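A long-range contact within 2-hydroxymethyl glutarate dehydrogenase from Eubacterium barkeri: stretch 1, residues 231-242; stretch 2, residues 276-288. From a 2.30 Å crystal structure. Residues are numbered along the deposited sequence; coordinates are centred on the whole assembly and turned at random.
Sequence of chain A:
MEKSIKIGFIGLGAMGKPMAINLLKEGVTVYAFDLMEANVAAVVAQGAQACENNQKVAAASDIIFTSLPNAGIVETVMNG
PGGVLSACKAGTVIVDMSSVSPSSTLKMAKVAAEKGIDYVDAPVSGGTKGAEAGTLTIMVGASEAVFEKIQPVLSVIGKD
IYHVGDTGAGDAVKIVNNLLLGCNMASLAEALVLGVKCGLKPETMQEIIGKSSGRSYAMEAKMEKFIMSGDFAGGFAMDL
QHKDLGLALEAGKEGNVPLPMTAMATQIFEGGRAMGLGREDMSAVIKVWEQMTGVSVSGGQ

Stretch 1, residues 231-242: DFAGGFAMDLQH
Stretch 2 276-288: GLGREDMSAVIKV

This contact is a loop and the helix start that follows it, clamped by backbone hydrogen bonds against a turn and a 3-10 segment, with two buried side chains, Phe232 and Met238, plugged into the other stretch and 869 Å² covered in all.

Stretch 1 is an irregular loop, with positive phi at Gly234 and Gly235, that extends at Phe236 (-116/111) and Ala237 (-53/136), the N-cap of a helix that begins at Met238. Stretch 2 makes a type I turn from Leu277 to Glu280, extends through Glu280 (-80/161) and Asp281 (-52/147), then coils into a 3-10 segment at 282-284 that leads toward a helix. The extended parts meet in a single beta bridge, Ala237 with Asp281, their CA atoms 4.5 Å apart; the CA atoms of Met238 and Met282 approach to 3.8 Å. Around the bridge, Met282 N donates to Phe236 O (2.8 Å) and Met238 N to Glu280 O (2.9 Å). One step into the helix, Asp239 N donates to Gly278 O (2.9 Å), so the turn supplies acceptors for amides at the start of the helix, which lack partners within it. Early in stretch 1, Phe232 O accepts a nearly linear hydrogen bond (171°) from Asp281 N at 2.7 Å, so the bridge residue of stretch 2 also holds the start of the loop.

Asp281 (chi1 t) ties both stretches: its OD1 accepts from Phe236 N at 2.8 Å, while its OD2 accepts from Ser283 N at 2.9 Å and Ser283 OG at 2.6 Å, bracing the 3-10 start. Glycine fits at two tight points. A CB on Gly235, whose phi is positive (69/-138), would lie 2.2 Å from Asp281 OD1, and one on Gly278 would lie 2.4 Å from Asp239 OD1.

Phe232 (chi1 m, chi2 -80°) points toward stretch 2 and lays one ring face over Ala284, whose CA sits 3.8 Å from the ring centroid in a CH-pi contact. Ser283 OG lies at the ring edge, 3.4 Å from Phe232 CE1. Lys287, extended as mttt, passes its CE 3.4 Å from Phe232 CD2, and its NZ bridges to Glu280 OE2 at 2.9 Å. Met238 (t, t, m) sends its CE against the backbone at Val285 N (3.2 Å) and among apolar side chains, 3.6 Å from Leu277 CB, 3.9 Å from Ala284 CB and 4.0 Å from Val285 CB.

Arg279 starts away from stretch 1 but folds back (m, m, p, -152°). Its NE makes a salt bridge to Asp239 OD2 (chi1 m) at 3.3 Å, the hydrogen bond being weak, while Ala237 CB lies over one guanidinium face, 3.3 Å from Arg279 NH1. Two waters complete the seam: one donates to Gly234 O and Arg279 O, the other accepts from Gly234 N and donates to Arg279 O.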

# COMPACT_ATOMS: atom_id res chain seq x y z
N ASP A 231 14.13 20.81 -15.31
CA ASP A 231 13.05 21.75 -15.63
C ASP A 231 11.73 20.99 -15.71
O ASP A 231 11.45 20.29 -16.68
CB ASP A 231 13.34 22.45 -16.96
CG ASP A 231 12.24 23.43 -17.37
OD1 ASP A 231 11.24 23.58 -16.63
OD2 ASP A 231 12.40 24.07 -18.45
N PHE A 232 10.92 21.14 -14.67
CA PHE A 232 9.67 20.41 -14.54
C PHE A 232 8.46 21.27 -14.90
O PHE A 232 7.33 20.92 -14.59
CB PHE A 232 9.56 19.83 -13.14
CG PHE A 232 10.59 18.78 -12.85
CD1 PHE A 232 10.42 17.48 -13.29
CD2 PHE A 232 11.72 19.09 -12.10
CE1 PHE A 232 11.36 16.50 -13.01
CE2 PHE A 232 12.66 18.12 -11.81
CZ PHE A 232 12.48 16.82 -12.27
N ALA A 233 8.72 22.40 -15.54
CA ALA A 233 7.66 23.26 -16.04
C ALA A 233 6.98 22.62 -17.25
O ALA A 233 7.62 22.00 -18.10
CB ALA A 233 8.20 24.64 -16.43
N GLY A 234 5.66 22.78 -17.30
CA GLY A 234 4.86 22.23 -18.39
C GLY A 234 4.70 20.74 -18.24
O GLY A 234 4.66 20.21 -17.12
N GLY A 235 4.62 20.06 -19.38
CA GLY A 235 4.37 18.63 -19.42
C GLY A 235 2.97 18.30 -18.96
O GLY A 235 2.00 18.97 -19.31
N PHE A 236 2.86 17.25 -18.16
CA PHE A 236 1.58 16.76 -17.69
C PHE A 236 1.55 16.94 -16.17
O PHE A 236 2.28 16.26 -15.44
CB PHE A 236 1.40 15.31 -18.10
CG PHE A 236 0.08 14.74 -17.73
CD1 PHE A 236 -1.09 15.34 -18.18
CD2 PHE A 236 -0.01 13.60 -16.95
CE1 PHE A 236 -2.33 14.82 -17.84
CE2 PHE A 236 -1.24 13.09 -16.60
CZ PHE A 236 -2.41 13.69 -17.04
N ALA A 237 0.72 17.87 -15.71
CA ALA A 237 0.69 18.29 -14.31
C ALA A 237 0.53 17.12 -13.35
O ALA A 237 -0.28 16.22 -13.58
CB ALA A 237 -0.42 19.34 -14.06
N MET A 238 1.31 17.15 -12.28
CA MET A 238 1.25 16.12 -11.24
C MET A 238 -0.17 15.98 -10.67
O MET A 238 -0.62 14.87 -10.40
CB MET A 238 2.25 16.44 -10.13
CG MET A 238 2.45 15.30 -9.15
SD MET A 238 3.58 15.69 -7.81
CE MET A 238 5.13 15.97 -8.67
N ASP A 239 -0.87 17.11 -10.51
CA ASP A 239 -2.25 17.10 -10.04
C ASP A 239 -3.14 16.27 -10.95
O ASP A 239 -4.01 15.55 -10.47
CB ASP A 239 -2.83 18.52 -9.95
CG ASP A 239 -2.26 19.33 -8.78
OD1 ASP A 239 -1.92 18.76 -7.72
OD2 ASP A 239 -2.16 20.56 -8.91
N LEU A 240 -2.90 16.35 -12.25
CA LEU A 240 -3.74 15.65 -13.22
C LEU A 240 -3.47 14.15 -13.24
O LEU A 240 -4.39 13.34 -13.27
CB LEU A 240 -3.58 16.27 -14.60
CG LEU A 240 -4.07 17.71 -14.71
CD1 LEU A 240 -3.76 18.29 -16.09
CD2 LEU A 240 -5.58 17.80 -14.39
N GLN A 241 -2.20 13.78 -13.19
CA GLN A 241 -1.82 12.38 -13.08
C GLN A 241 -2.37 11.74 -11.79
O GLN A 241 -2.80 10.59 -11.80
CB GLN A 241 -0.29 12.24 -13.11
CG GLN A 241 0.20 10.81 -12.95
CD GLN A 241 -0.32 9.88 -14.05
OE1 GLN A 241 -1.29 9.14 -13.86
NE2 GLN A 241 0.32 9.94 -15.22
N HIS A 242 -2.31 12.48 -10.69
CA HIS A 242 -2.88 12.08 -9.41
C HIS A 242 -4.40 11.88 -9.52
O HIS A 242 -4.94 10.89 -9.03
CB HIS A 242 -2.56 13.12 -8.32
CG HIS A 242 -3.09 12.75 -6.97
ND1 HIS A 242 -2.44 11.85 -6.15
CD2 HIS A 242 -4.22 13.10 -6.32
CE1 HIS A 242 -3.14 11.69 -5.04
NE2 HIS A 242 -4.23 12.43 -5.13
N GLY A 276 4.21 20.73 -2.64
CA GLY A 276 3.90 21.89 -3.48
C GLY A 276 4.23 21.73 -4.95
O GLY A 276 4.33 22.72 -5.67
N LEU A 277 4.33 20.48 -5.41
CA LEU A 277 4.77 20.17 -6.77
C LEU A 277 3.62 19.89 -7.73
O LEU A 277 3.85 19.51 -8.87
CB LEU A 277 5.72 18.97 -6.72
CG LEU A 277 7.21 19.13 -6.35
CD1 LEU A 277 7.57 20.44 -5.68
CD2 LEU A 277 7.68 17.92 -5.54
N GLY A 278 2.38 20.10 -7.29
CA GLY A 278 1.20 19.73 -8.07
C GLY A 278 1.10 20.29 -9.48
O GLY A 278 0.54 19.63 -10.37
N ARG A 279 1.63 21.49 -9.69
CA ARG A 279 1.57 22.17 -10.99
C ARG A 279 2.76 21.86 -11.91
O ARG A 279 2.74 22.20 -13.09
CB ARG A 279 1.48 23.68 -10.78
CG ARG A 279 0.19 24.13 -10.13
CD ARG A 279 -0.94 24.12 -11.14
NE ARG A 279 -1.54 22.79 -11.32
CZ ARG A 279 -2.14 22.36 -12.44
NH1 ARG A 279 -2.67 21.14 -12.47
NH2 ARG A 279 -2.21 23.12 -13.53
N GLU A 280 3.79 21.22 -11.37
CA GLU A 280 4.92 20.79 -12.17
C GLU A 280 4.57 19.49 -12.89
O GLU A 280 3.65 18.78 -12.48
CB GLU A 280 6.13 20.57 -11.27
CG GLU A 280 6.57 21.85 -10.57
CD GLU A 280 7.86 21.72 -9.77
OE1 GLU A 280 8.21 22.71 -9.11
OE2 GLU A 280 8.54 20.67 -9.80
N ASP A 281 5.33 19.17 -13.94
CA ASP A 281 5.17 17.90 -14.62
C ASP A 281 5.25 16.80 -13.57
O ASP A 281 5.98 16.92 -12.57
CB ASP A 281 6.23 17.69 -15.70
CG ASP A 281 6.11 16.34 -16.37
OD1 ASP A 281 5.23 16.19 -17.23
OD2 ASP A 281 6.89 15.42 -16.02
N MET A 282 4.50 15.74 -13.80
CA MET A 282 4.40 14.65 -12.85
C MET A 282 5.72 13.93 -12.56
O MET A 282 5.83 13.32 -11.54
CB MET A 282 3.30 13.67 -13.28
CG MET A 282 3.34 13.16 -14.73
SD MET A 282 4.11 11.56 -14.96
CE MET A 282 5.77 12.07 -15.25
N SER A 283 6.72 14.04 -13.44
CA SER A 283 8.02 13.41 -13.20
C SER A 283 8.78 14.08 -12.06
O SER A 283 9.73 13.50 -11.52
CB SER A 283 8.88 13.42 -14.48
OG SER A 283 9.13 14.74 -14.96
N ALA A 284 8.35 15.29 -11.69
CA ALA A 284 8.86 15.99 -10.50
C ALA A 284 8.59 15.21 -9.22
O ALA A 284 9.14 15.53 -8.19
CB ALA A 284 8.27 17.41 -10.40
N VAL A 285 7.76 14.19 -9.26
CA VAL A 285 7.56 13.31 -8.08
C VAL A 285 8.89 12.70 -7.57
O VAL A 285 9.02 12.39 -6.38
CB VAL A 285 6.51 12.20 -8.38
CG1 VAL A 285 7.10 11.11 -9.27
CG2 VAL A 285 5.95 11.64 -7.10
N ILE A 286 9.88 12.55 -8.46
CA ILE A 286 11.22 12.13 -8.08
C ILE A 286 11.82 12.99 -6.93
O ILE A 286 12.57 12.50 -6.09
CB ILE A 286 12.21 12.09 -9.30
CG1 ILE A 286 13.44 11.24 -8.96
CG2 ILE A 286 12.66 13.52 -9.70
CD1 ILE A 286 14.33 10.88 -10.15
N LYS A 287 11.47 14.28 -6.92
CA LYS A 287 11.91 15.21 -5.86
C LYS A 287 11.48 14.77 -4.46
O LYS A 287 12.15 15.10 -3.48
CB LYS A 287 11.35 16.59 -6.12
CG LYS A 287 11.90 17.29 -7.35
CD LYS A 287 11.33 18.71 -7.43
CE LYS A 287 11.61 19.34 -8.76
NZ LYS A 287 11.21 20.78 -8.76
N VAL A 288 10.39 14.01 -4.35
CA VAL A 288 10.01 13.36 -3.07
C VAL A 288 11.17 12.55 -2.47
O VAL A 288 11.50 12.70 -1.29
CB VAL A 288 8.78 12.44 -3.18
CG1 VAL A 288 8.56 11.68 -1.86
CG2 VAL A 288 7.54 13.24 -3.57
O HOH W 1 2.69 20.83 -15.52
O HOH W 2 3.96 23.71 -15.34